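PDB 3GZ5: MutT/nudix family protein from Shewanella oneidensis, which probably acts as an ADP-ribose-dependent transcriptional regulator of NAD metabolism, joining a Nudix domain to a DNA-binding winged-helix domain. Local coordinates for residues Gln21-Val25 with Asp99-Val105. Residue numbers count along the deposited sequence, not the author numbering.
Sequences QLLTV and DARGWSV
L22 lays its side chain (chi1 m, chi2 135°, between wells) over residues 99-102, its CD1 3.8 Å from R101 CB and 3.7 Å from G102 N, while its CD2 lies over one face of the R101 guanidinium. D99 to R101 form an Asx turn: D99 OD2 accepts from R101 N at 2.7 Å, and D99 OD1 forms a salt bridge with R101 NH2 at 3.3 Å. Beyond fully extended G102 (168/-180) the strands run parallel, L22 beside S104 (CA-CA 4.5 Å) and L23 beside V105 (4.9 Å). Hydrogen bonds run from V105 N to L22 O (2.7 Å, N-H...O 170°), T24 N to V105 O (3.0 Å, 166°) and, weakly, L22 N to W103 O (3.4 Å). On the sheet face opposite L22 and S104, L23 CD1 meets V105 CG1 at 3.9 Å, both chi1 t. W103 NE1 hydrogen-bonds to D65 O of the second subunit, which also packs on L23 and V105. This pairing starts the parallel 22-33/104-112 ladder of the Nudix mixed sheet; its chemistry implies register set by backbone bonds, apolar L23/V105 packing on one face and, on the other, aliphatic L22 covering R101, whose charge D99 meets.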
loop_
_atom_site.group_PDB
_atom_site.type_symbol
_atom_site.label_atom_id
_atom_site.label_comp_id
_atom_site.label_asym_id
_atom_site.label_seq_id
_atom_site.Cartn_x
_atom_site.Cartn_y
_atom_site.Cartn_z
ATOM N N GLN B 21 13.880 17.901 5.604
ATOM C CA GLN B 21 14.239 16.481 5.252
ATOM C C GLN B 21 14.634 16.331 3.763
ATOM O O GLN B 21 14.132 17.091 2.902
ATOM C CB GLN B 21 13.102 15.493 5.608
ATOM C CG GLN B 21 12.879 15.247 7.107
ATOM C CD GLN B 21 12.152 16.392 7.823
ATOM O OE1 GLN B 21 11.085 16.850 7.397
ATOM N NE2 GLN B 21 12.728 16.847 8.917
ATOM N N LEU B 22 15.557 15.386 3.502
ATOM C CA LEU B 22 15.880 14.847 2.169
ATOM C C LEU B 22 14.705 13.972 1.710
ATOM O O LEU B 22 14.426 12.912 2.286
ATOM C CB LEU B 22 17.133 13.954 2.234
ATOM C CG LEU B 22 18.567 14.481 2.458
ATOM C CD1 LEU B 22 19.333 13.647 3.488
ATOM C CD2 LEU B 22 19.345 14.522 1.144
ATOM N N LEU B 23 14.035 14.423 0.656
ATOM C CA LEU B 23 12.791 13.847 0.207
ATOM C C LEU B 23 12.974 13.462 -1.237
ATOM O O LEU B 23 13.223 14.320 -2.071
ATOM C CB LEU B 23 11.658 14.865 0.362
ATOM C CG LEU B 23 10.238 14.487 -0.064
ATOM C CD1 LEU B 23 9.725 13.266 0.710
ATOM C CD2 LEU B 23 9.281 15.700 0.119
ATOM N N THR B 24 12.892 12.162 -1.518
ATOM C CA THR B 24 13.040 11.663 -2.875
ATOM C C THR B 24 11.885 10.737 -3.265
ATOM O O THR B 24 11.064 10.331 -2.428
ATOM C CB THR B 24 14.386 10.940 -3.086
ATOM O OG1 THR B 24 14.470 9.809 -2.207
ATOM C CG2 THR B 24 15.604 11.901 -2.839
ATOM N N VAL B 25 11.804 10.425 -4.547
ATOM C CA VAL B 25 10.855 9.445 -5.026
ATOM C C VAL B 25 11.725 8.394 -5.737
ATOM O O VAL B 25 12.698 8.774 -6.360
ATOM C CB VAL B 25 9.771 10.126 -5.959
ATOM C CG1 VAL B 25 8.728 9.146 -6.392
ATOM C CG2 VAL B 25 9.067 11.262 -5.225
ATOM N N ASP B 99 20.243 7.056 5.631
ATOM C CA ASP B 99 21.036 7.969 4.817
ATOM C C ASP B 99 21.964 8.796 5.699
ATOM O O ASP B 99 21.558 9.362 6.727
ATOM C CB ASP B 99 20.141 8.842 3.932
ATOM C CG ASP B 99 20.926 9.782 3.043
ATOM O OD1 ASP B 99 20.415 10.131 1.954
ATOM O OD2 ASP B 99 22.039 10.187 3.434
ATOM N N ALA B 100 23.225 8.825 5.279
ATOM C CA ALA B 100 24.307 9.398 6.063
ATOM C C ALA B 100 24.236 10.914 6.096
ATOM O O ALA B 100 24.653 11.531 7.074
ATOM C CB ALA B 100 25.659 8.930 5.513
ATOM N N ARG B 101 23.697 11.507 5.034
ATOM C CA ARG B 101 23.532 12.953 4.950
ATOM C C ARG B 101 22.499 13.558 5.897
ATOM O O ARG B 101 22.586 14.751 6.229
ATOM C CB ARG B 101 23.152 13.360 3.539
ATOM C CG ARG B 101 24.115 12.934 2.506
ATOM C CD ARG B 101 23.569 13.319 1.179
ATOM N NE ARG B 101 22.664 12.307 0.667
ATOM C CZ ARG B 101 22.133 12.357 -0.551
ATOM N NH1 ARG B 101 22.429 13.372 -1.353
ATOM N NH2 ARG B 101 21.304 11.407 -0.972
ATOM N N GLY B 102 21.501 12.775 6.304
ATOM C CA GLY B 102 20.459 13.288 7.211
ATOM C C GLY B 102 19.245 12.387 7.352
ATOM O O GLY B 102 19.194 11.300 6.782
ATOM N N TRP B 103 18.284 12.823 8.163
ATOM C CA TRP B 103 16.949 12.251 8.134
ATOM C C TRP B 103 16.547 12.293 6.658
ATOM O O TRP B 103 16.703 13.329 6.017
ATOM C CB TRP B 103 16.016 13.147 8.917
ATOM C CG TRP B 103 15.128 12.444 9.899
ATOM C CD1 TRP B 103 15.331 12.342 11.233
ATOM C CD2 TRP B 103 13.902 11.755 9.618
ATOM N NE1 TRP B 103 14.302 11.649 11.818
ATOM C CE2 TRP B 103 13.408 11.273 10.850
ATOM C CE3 TRP B 103 13.166 11.506 8.443
ATOM C CZ2 TRP B 103 12.213 10.548 10.955
ATOM C CZ3 TRP B 103 11.976 10.772 8.543
ATOM C CH2 TRP B 103 11.514 10.306 9.795
ATOM N N SER B 104 16.069 11.174 6.108
ATOM C CA SER B 104 15.576 11.182 4.722
ATOM C C SER B 104 14.328 10.326 4.548
ATOM O O SER B 104 14.142 9.319 5.248
ATOM C CB SER B 104 16.640 10.707 3.755
ATOM O OG SER B 104 16.784 9.321 3.884
ATOM N N VAL B 105 13.491 10.749 3.608
ATOM C CA VAL B 105 12.239 10.089 3.299
ATOM C C VAL B 105 12.216 9.751 1.821
ATOM O O VAL B 105 12.506 10.597 0.994
ATOM C CB VAL B 105 11.025 10.995 3.681
ATOM C CG1 VAL B 105 9.716 10.361 3.263
ATOM C CG2 VAL B 105 11.015 11.253 5.181
HETATM O O HOH W 1 15.433 10.843 0.442
#